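Local coordinates for cell division control protein 4 (Saccharomyces cerevisiae, PDB 3V7D) that recognises phosphorylated proteins, such as the CDK inhibitor SIC1, as the substrate-binding subunit of an SCF ubiquitin ligase, here its F-box and WD40 propeller part, at residues Ser159-Gly164 against Ser180-Val185; Arg267-Ser272 against Val283-Tyr288; Ser307-Arg312 against Thr333-Asp338. The protein carries 1 engineered substitution. All coordinates share one frame; numbering follows the deposited sequence.

In the fold
All three contacts lie in the WD40 propeller, in WD 2, WD 4 and WD 5. Each packs the GH loop that leads into a sheet against a later part of the same repeat. Interactions 1 and 2 are buried, while interaction 3 is partly buried. Interaction 1 is the most polar: the histidine meets its aspartate in the turn after strand 175-180. Interaction 2 sets the histidine against the serines of strand 282-287. Interaction 3 has no clear hydrogen bond across it and rests on arginine and tryptophan side chains of strand 334-338. Interactions 2 and 3 touch through Y288 and R312. Interaction 1 touches neither, its centre lying about 21 Å from that of interaction 2.

Interaction 1: Ser159-Gly164 against Ser180-Val185; sequences SGHDGG and STDRTV
The histidine-aspartate pair of the WD40 structural tetrad joins H161, of the GH dipeptide in WD 2, to D182 in the turn after strand 175-180. H161 ND1 donates to D182 OD2 at 2.9 Å. That oxygen lies close to the ring plane and is met on its syn side. The backbone N of D162 uses the anti lone pair of the same OD2, also at 2.9 Å. G163 N adds a weak bond to it. D182 reaches this loop with CG between its own backbone N and carbonyl carbon (chi1 61°). R186 adds a salt bridge to OD2. At the other ring nitrogen, H161 NE2 bonds S178 OG, so the ring rotation is fixed from both sides.

S180 CB sits over one face of the H161 ring in a CH-pi contact, 3.5 Å from the centroid. S180 OG accepts from D182 N, an ST turn that fixes the backbone at D182. T181 OG1 approaches G163 CA at 3.4 Å, where glycine leaves room. T181 also packs on the bound peptide. G164 O takes two donors: T181 N at 3.0 Å, and S180 OG at 2.7 Å, from 52° out of the carbonyl plane.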
loop_
_atom_site.group_PDB
_atom_site.type_symbol
_atom_site.label_atom_id
_atom_site.label_comp_id
_atom_site.label_asym_id
_atom_site.label_seq_id
_atom_site.Cartn_x
_atom_site.Cartn_y
_atom_site.Cartn_z
ATOM N N SER B 159 14.856 -18.653 24.315
ATOM C CA SER B 159 16.255 -18.601 24.731
ATOM C C SER B 159 17.056 -19.707 24.058
ATOM O O SER B 159 16.503 -20.739 23.678
ATOM C CB SER B 159 16.370 -18.750 26.248
ATOM O OG SER B 159 15.938 -20.033 26.654
ATOM N N GLY B 160 18.359 -19.491 23.920
ATOM C CA GLY B 160 19.224 -20.470 23.287
ATOM C C GLY B 160 20.484 -19.850 22.715
ATOM O O GLY B 160 21.549 -20.465 22.732
ATOM N N HIS B 161 20.363 -18.630 22.201
ATOM C CA HIS B 161 21.524 -17.898 21.713
ATOM C C HIS B 161 22.519 -17.648 22.843
ATOM O O HIS B 161 22.130 -17.313 23.961
ATOM C CB HIS B 161 21.109 -16.571 21.076
ATOM C CG HIS B 161 20.761 -16.673 19.623
ATOM N ND1 HIS B 161 21.652 -17.129 18.676
ATOM C CD2 HIS B 161 19.626 -16.362 18.953
ATOM C CE1 HIS B 161 21.078 -17.104 17.485
ATOM N NE2 HIS B 161 19.849 -16.643 17.626
ATOM N N ASP B 162 23.802 -17.818 22.542
ATOM C CA ASP B 162 24.861 -17.568 23.514
ATOM C C ASP B 162 25.396 -16.146 23.383
ATOM O O ASP B 162 26.268 -15.727 24.143
ATOM C CB ASP B 162 25.990 -18.584 23.340
ATOM C CG ASP B 162 25.531 -20.010 23.582
ATOM O OD1 ASP B 162 24.848 -20.253 24.601
ATOM O OD2 ASP B 162 25.840 -20.884 22.745
ATOM N N GLY B 163 24.868 -15.411 22.409
ATOM C CA GLY B 163 25.218 -14.017 22.211
ATOM C C GLY B 163 23.978 -13.186 21.932
ATOM O O GLY B 163 22.878 -13.725 21.805
ATOM N N GLY B 164 24.152 -11.872 21.839
ATOM C CA GLY B 164 23.041 -10.976 21.577
ATOM C C GLY B 164 22.390 -11.240 20.233
ATOM O O GLY B 164 23.050 -11.661 19.286
ATOM N N SER B 180 22.919 -13.817 15.386
ATOM C CA SER B 180 23.465 -13.387 16.669
ATOM C C SER B 180 24.965 -13.112 16.646
ATOM O O SER B 180 25.647 -13.394 15.660
ATOM C CB SER B 180 23.154 -14.432 17.745
ATOM O OG SER B 180 23.869 -14.173 18.939
ATOM N N THR B 181 25.471 -12.565 17.746
ATOM C CA THR B 181 26.901 -12.332 17.892
ATOM C C THR B 181 27.627 -13.627 18.244
ATOM O O THR B 181 28.855 -13.659 18.304
ATOM C CB THR B 181 27.205 -11.271 18.965
ATOM O OG1 THR B 181 26.649 -11.681 20.221
ATOM C CG2 THR B 181 26.617 -9.931 18.566
ATOM N N ASP B 182 26.866 -14.696 18.471
ATOM C CA ASP B 182 27.462 -16.009 18.696
ATOM C C ASP B 182 27.796 -16.707 17.379
ATOM O O ASP B 182 28.189 -17.875 17.368
ATOM C CB ASP B 182 26.569 -16.893 19.580
ATOM C CG ASP B 182 25.206 -17.172 18.965
ATOM O OD1 ASP B 182 25.052 -17.066 17.728
ATOM O OD2 ASP B 182 24.279 -17.515 19.731
ATOM N N ARG B 183 27.607 -15.977 16.279
ATOM C CA ARG B 183 27.933 -16.428 14.923
ATOM C C ARG B 183 26.996 -17.513 14.387
ATOM O O ARG B 183 27.214 -18.051 13.300
ATOM C CB ARG B 183 29.395 -16.878 14.830
ATOM C CG ARG B 183 30.379 -15.871 15.401
ATOM C CD ARG B 183 31.773 -16.460 15.539
ATOM N NE ARG B 183 32.671 -15.540 16.230
ATOM C CZ ARG B 183 33.924 -15.831 16.567
ATOM N NH1 ARG B 183 34.432 -17.022 16.279
ATOM N NH2 ARG B 183 34.668 -14.929 17.194
ATOM N N THR B 184 25.940 -17.816 15.135
ATOM C CA THR B 184 24.998 -18.844 14.710
ATOM C C THR B 184 23.754 -18.275 14.030
ATOM O O THR B 184 23.372 -17.124 14.250
ATOM C CB THR B 184 24.549 -19.720 15.891
ATOM O OG1 THR B 184 23.777 -18.931 16.806
ATOM C CG2 THR B 184 25.758 -20.306 16.611
ATOM N N VAL B 185 23.135 -19.099 13.194
ATOM C CA VAL B 185 21.834 -18.797 12.625
ATOM C C VAL B 185 20.859 -19.811 13.207
ATOM O O VAL B 185 21.086 -21.017 13.116
ATOM C CB VAL B 185 21.848 -18.926 11.095
ATOM C CG1 VAL B 185 20.476 -18.620 10.526
ATOM C CG2 VAL B 185 22.902 -18.006 10.491
#

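Interaction 2: Arg267-Ser272 against Val283-Tyr288; sequences RGHMAS and VVSGSY
H269 and S285 make the polar side-chain link of this contact. H269 NE2 and S285 OG lie 2.7 Å apart in a hydrogen bond in which either could be the donor. The oxygen lies at the ring edge, in the ring plane. S285 OG stands between its backbone N and carbonyl carbon (chi1 66°), and this torsion turns it to the H269 ring edge. It also bonds W295 NE1. On the far side of the ring, H269 ND1 bonds D289 OD2.

One backbone bond joins the loop to Y288, just past the strand end. Y288 N donates to S272 O at 3.0 Å. S287 CA also approaches S272 O, a CA-H...O contact of 3.3 Å. S287 OG lies 3.0 Å from A271 O and 3.1 Å from S272 O, and which of them takes its proton is not settled. The same OG accepts from D289 N.

The remaining contacts are made by carbon atoms and rings. S287 CB sits over one face of the H269 ring, 3.5 Å from its centroid, as a CH-pi contact. A271 CB meets Y288 CB at 3.8 Å. Beyond the two segments, the tyrosine ring makes a cation-pi contact with R312, and its OH hydrogen-bonds a modified side chain of the bound peptide.

The chain of bonds from D289 through H269 and S285 to W295 is the structural tetrad typical of a WD40 propeller blade.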
loop_
_atom_site.group_PDB
_atom_site.type_symbol
_atom_site.label_atom_id
_atom_site.label_comp_id
_atom_site.label_asym_id
_atom_site.label_seq_id
_atom_site.Cartn_x
_atom_site.Cartn_y
_atom_site.Cartn_z
ATOM N N ARG B 267 31.120 -14.978 -1.307
ATOM C CA ARG B 267 32.237 -14.083 -1.023
ATOM C C ARG B 267 32.347 -13.020 -2.101
ATOM O O ARG B 267 32.075 -13.276 -3.276
ATOM C CB ARG B 267 33.554 -14.855 -0.931
ATOM C CG ARG B 267 33.727 -15.656 0.334
ATOM C CD ARG B 267 35.039 -16.427 0.321
ATOM N NE ARG B 267 34.825 -17.842 0.592
ATOM C CZ ARG B 267 34.567 -18.328 1.799
ATOM N NH1 ARG B 267 34.491 -17.513 2.841
ATOM N NH2 ARG B 267 34.386 -19.629 1.968
ATOM N N GLY B 268 32.754 -11.824 -1.694
ATOM C CA GLY B 268 32.844 -10.699 -2.604
ATOM C C GLY B 268 33.196 -9.414 -1.884
ATOM O O GLY B 268 33.995 -8.618 -2.378
ATOM N N HIS B 269 32.600 -9.210 -0.712
ATOM C CA HIS B 269 32.844 -7.999 0.063
ATOM C C HIS B 269 34.162 -8.035 0.833
ATOM O O HIS B 269 34.653 -9.102 1.202
ATOM C CB HIS B 269 31.667 -7.715 0.997
ATOM C CG HIS B 269 30.428 -7.285 0.277
ATOM N ND1 HIS B 269 30.370 -6.129 -0.472
ATOM C CD2 HIS B 269 29.208 -7.861 0.174
ATOM C CE1 HIS B 269 29.163 -6.006 -0.995
ATOM N NE2 HIS B 269 28.439 -7.045 -0.620
ATOM N N MET B 270 34.732 -6.856 1.059
ATOM C CA MET B 270 36.008 -6.728 1.755
ATOM C C MET B 270 35.788 -6.237 3.178
ATOM O O MET B 270 36.741 -6.015 3.923
ATOM C CB MET B 270 36.931 -5.760 1.013
ATOM C CG MET B 270 37.382 -6.233 -0.366
ATOM S SD MET B 270 38.565 -7.597 -0.306
ATOM C CE MET B 270 37.494 -9.005 -0.580
ATOM N N ALA B 271 34.524 -6.056 3.543
ATOM C CA ALA B 271 34.173 -5.598 4.878
ATOM C C ALA B 271 32.799 -6.125 5.266
ATOM O O ALA B 271 32.120 -6.764 4.457
ATOM C CB ALA B 271 34.208 -4.080 4.954
ATOM N N SER B 272 32.405 -5.858 6.508
ATOM C CA SER B 272 31.173 -6.396 7.073
ATOM C C SER B 272 29.967 -6.204 6.159
ATOM O O SER B 272 29.801 -5.149 5.545
ATOM C CB SER B 272 30.900 -5.765 8.438
ATOM O OG SER B 272 29.587 -6.062 8.879
ATOM N N VAL B 283 19.211 -11.546 -4.718
ATOM C CA VAL B 283 19.498 -10.970 -3.412
ATOM C C VAL B 283 20.572 -9.896 -3.532
ATOM O O VAL B 283 21.589 -10.098 -4.194
ATOM C CB VAL B 283 19.971 -12.046 -2.413
ATOM C CG1 VAL B 283 20.364 -11.410 -1.095
ATOM C CG2 VAL B 283 18.887 -13.090 -2.195
ATOM N N VAL B 284 20.340 -8.752 -2.894
ATOM C CA VAL B 284 21.315 -7.668 -2.876
ATOM C C VAL B 284 21.920 -7.495 -1.483
ATOM O O VAL B 284 21.197 -7.454 -0.485
ATOM C CB VAL B 284 20.680 -6.340 -3.316
ATOM C CG1 VAL B 284 21.726 -5.234 -3.348
ATOM C CG2 VAL B 284 20.023 -6.494 -4.681
ATOM N N SER B 285 23.245 -7.405 -1.416
ATOM C CA SER B 285 23.923 -7.144 -0.153
ATOM C C SER B 285 24.609 -5.785 -0.193
ATOM O O SER B 285 25.091 -5.365 -1.239
ATOM C CB SER B 285 24.960 -8.227 0.140
ATOM O OG SER B 285 26.008 -8.187 -0.816
ATOM N N GLY B 286 24.645 -5.104 0.949
ATOM C CA GLY B 286 25.380 -3.860 1.086
ATOM C C GLY B 286 26.443 -3.993 2.161
ATOM O O GLY B 286 26.213 -4.635 3.186
ATOM N N SER B 287 27.606 -3.389 1.938
ATOM C CA SER B 287 28.739 -3.593 2.837
ATOM C C SER B 287 29.412 -2.305 3.292
ATOM O O SER B 287 29.247 -1.248 2.679
ATOM C CB SER B 287 29.782 -4.503 2.179
ATOM O OG SER B 287 31.038 -4.434 2.840
ATOM N N TYR B 288 30.185 -2.420 4.370
ATOM C CA TYR B 288 31.033 -1.336 4.851
ATOM C C TYR B 288 32.209 -1.045 3.914
ATOM O O TYR B 288 32.967 -0.104 4.150
ATOM C CB TYR B 288 31.553 -1.641 6.261
ATOM C CG TYR B 288 30.556 -1.355 7.364
ATOM C CD1 TYR B 288 29.354 -0.717 7.091
ATOM C CD2 TYR B 288 30.821 -1.716 8.680
ATOM C CE1 TYR B 288 28.440 -0.448 8.095
ATOM C CE2 TYR B 288 29.914 -1.451 9.693
ATOM C CZ TYR B 288 28.723 -0.817 9.393
ATOM O OH TYR B 288 27.813 -0.550 10.392
#

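Interaction 3: Ser307-Arg312 against Thr333-Asp338; sequences SGHTDR and TIRIWD
The side chains of H309 and R335 run antiparallel, one alongside the other. The arginine chain runs extended from CG to NE, and its CD lies over one face of the H309 ring. This CH-pi contact measures 3.7 Å from CD to the ring centroid, offset toward the rim. Beyond it the guanidinium is turned 51° from the ring. One of its faces lies against the backbone of the loop, with G308 C 3.7 Å above its centre. G308 CA is 3.5 Å from R335 NH1, so the lack of a side chain at this glycine lets the arginine lie close.

W337 meets the loop by its edge. S307 O lies in the plane of the indole, 3.3 Å from CH2. H309 CD2 also comes near the indole edge, 4.3 Å from CZ2.

T333 OG1 lies at the edge of the histidine ring, 3.2 Å from H309 CE1. Its threonine runs alongside H309 in the opposite sense, and its hydroxyl bonds D331 OD1. The two ring nitrogens of H309 have partners outside these segments: ND1 bonds D331 OD2 and NE2 bonds S327 OG. W337 NE1 also bonds S327 OG. D331, H309, S327 and W337 thus form the hydrogen-bonded tetrad characteristic of a WD40 repeat.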
loop_
_atom_site.group_PDB
_atom_site.type_symbol
_atom_site.label_atom_id
_atom_site.label_comp_id
_atom_site.label_asym_id
_atom_site.label_seq_id
_atom_site.Cartn_x
_atom_site.Cartn_y
_atom_site.Cartn_z
ATOM N N SER B 307 29.462 -0.087 -7.607
ATOM C CA SER B 307 30.513 0.758 -7.058
ATOM C C SER B 307 30.218 2.218 -7.350
ATOM O O SER B 307 29.624 2.542 -8.377
ATOM C CB SER B 307 31.866 0.387 -7.673
ATOM O OG SER B 307 32.096 -1.007 -7.606
ATOM N N GLY B 308 30.648 3.103 -6.457
ATOM C CA GLY B 308 30.426 4.523 -6.646
ATOM C C GLY B 308 30.242 5.297 -5.354
ATOM O O GLY B 308 30.653 6.454 -5.265
ATOM N N HIS B 309 29.611 4.676 -4.359
ATOM C CA HIS B 309 29.495 5.301 -3.047
ATOM C C HIS B 309 30.898 5.530 -2.494
ATOM O O HIS B 309 31.811 4.751 -2.764
ATOM C CB HIS B 309 28.665 4.440 -2.085
ATOM C CG HIS B 309 27.182 4.590 -2.257
ATOM N ND1 HIS B 309 26.504 5.742 -1.916
ATOM C CD2 HIS B 309 26.245 3.729 -2.721
ATOM C CE1 HIS B 309 25.218 5.587 -2.171
ATOM N NE2 HIS B 309 25.033 4.373 -2.660
ATOM N N THR B 310 31.075 6.611 -1.743
ATOM C CA THR B 310 32.389 6.946 -1.209
ATOM C C THR B 310 32.502 6.602 0.276
ATOM O O THR B 310 33.501 6.924 0.923
ATOM C CB THR B 310 32.714 8.431 -1.418
ATOM O OG1 THR B 310 31.627 9.226 -0.929
ATOM C CG2 THR B 310 32.921 8.731 -2.903
ATOM N N ASP B 311 31.479 5.946 0.811
ATOM C CA ASP B 311 31.508 5.519 2.207
ATOM C C ASP B 311 30.562 4.343 2.468
ATOM O O ASP B 311 29.880 3.870 1.558
ATOM C CB ASP B 311 31.201 6.692 3.138
ATOM C CG ASP B 311 31.994 6.630 4.426
ATOM O OD1 ASP B 311 32.391 5.515 4.820
ATOM O OD2 ASP B 311 32.225 7.689 5.046
ATOM N N ARG B 312 30.545 3.876 3.714
ATOM C CA ARG B 312 29.786 2.692 4.124
ATOM C C ARG B 312 28.348 2.640 3.607
ATOM O O ARG B 312 27.648 3.650 3.593
ATOM C CB ARG B 312 29.740 2.605 5.647
ATOM C CG ARG B 312 31.077 2.430 6.329
ATOM C CD ARG B 312 30.883 2.408 7.836
ATOM N NE ARG B 312 32.031 1.843 8.535
ATOM C CZ ARG B 312 32.066 1.616 9.843
ATOM N NH1 ARG B 312 31.012 1.904 10.598
ATOM N NH2 ARG B 312 33.155 1.098 10.397
ATOM N N THR B 333 24.424 10.115 0.542
ATOM C CA THR B 333 23.697 9.982 -0.717
ATOM C C THR B 333 22.859 8.712 -0.771
ATOM O O THR B 333 23.122 7.738 -0.057
ATOM C CB THR B 333 24.636 9.999 -1.947
ATOM O OG1 THR B 333 25.334 8.752 -2.042
ATOM C CG2 THR B 333 25.637 11.139 -1.852
ATOM N N ILE B 334 21.842 8.741 -1.625
ATOM C CA ILE B 334 21.057 7.562 -1.949
ATOM C C ILE B 334 21.216 7.295 -3.436
ATOM O O ILE B 334 21.075 8.208 -4.250
ATOM C CB ILE B 334 19.570 7.784 -1.662
ATOM C CG1 ILE B 334 19.354 8.096 -0.181
ATOM C CG2 ILE B 334 18.766 6.566 -2.074
ATOM C CD1 ILE B 334 18.039 8.790 0.101
ATOM N N ARG B 335 21.512 6.053 -3.798
ATOM C CA ARG B 335 21.673 5.718 -5.209
ATOM C C ARG B 335 20.620 4.742 -5.706
ATOM O O ARG B 335 20.237 3.810 -5.005
ATOM C CB ARG B 335 23.080 5.180 -5.496
ATOM C CG ARG B 335 24.151 6.255 -5.458
ATOM C CD ARG B 335 25.502 5.721 -5.873
ATOM N NE ARG B 335 26.418 6.809 -6.196
ATOM C CZ ARG B 335 27.317 6.760 -7.174
ATOM N NH1 ARG B 335 27.420 5.673 -7.928
ATOM N NH2 ARG B 335 28.111 7.795 -7.402
ATOM N N ILE B 336 20.159 4.977 -6.929
ATOM C CA ILE B 336 19.209 4.096 -7.585
ATOM C C ILE B 336 19.937 3.385 -8.715
ATOM O O ILE B 336 20.559 4.028 -9.558
ATOM C CB ILE B 336 18.032 4.895 -8.174
ATOM C CG1 ILE B 336 17.428 5.821 -7.111
ATOM C CG2 ILE B 336 16.985 3.953 -8.757
ATOM C CD1 ILE B 336 16.822 5.093 -5.931
ATOM N N TRP B 337 19.865 2.059 -8.727
ATOM C CA TRP B 337 20.589 1.269 -9.714
ATOM C C TRP B 337 19.630 0.465 -10.590
ATOM O O TRP B 337 18.615 -0.035 -10.108
ATOM C CB TRP B 337 21.557 0.304 -9.021
ATOM C CG TRP B 337 22.436 0.920 -7.971
ATOM C CD1 TRP B 337 22.095 1.211 -6.682
ATOM C CD2 TRP B 337 23.816 1.282 -8.111
ATOM N NE1 TRP B 337 23.171 1.748 -6.015
ATOM C CE2 TRP B 337 24.239 1.799 -6.868
ATOM C CE3 TRP B 337 24.730 1.225 -9.166
ATOM C CZ2 TRP B 337 25.540 2.258 -6.655
ATOM C CZ3 TRP B 337 26.023 1.681 -8.953
ATOM C CH2 TRP B 337 26.415 2.190 -7.707
ATOM N N ASP B 338 19.966 0.331 -11.869
ATOM C CA ASP B 338 19.186 -0.485 -12.795
ATOM C C ASP B 338 19.710 -1.914 -12.763
ATOM O O ASP B 338 20.820 -2.179 -13.221
ATOM C CB ASP B 338 19.299 0.082 -14.216
ATOM C CG ASP B 338 18.328 -0.568 -15.197
ATOM O OD1 ASP B 338 17.899 -1.718 -14.965
ATOM O OD2 ASP B 338 17.994 0.082 -16.211
#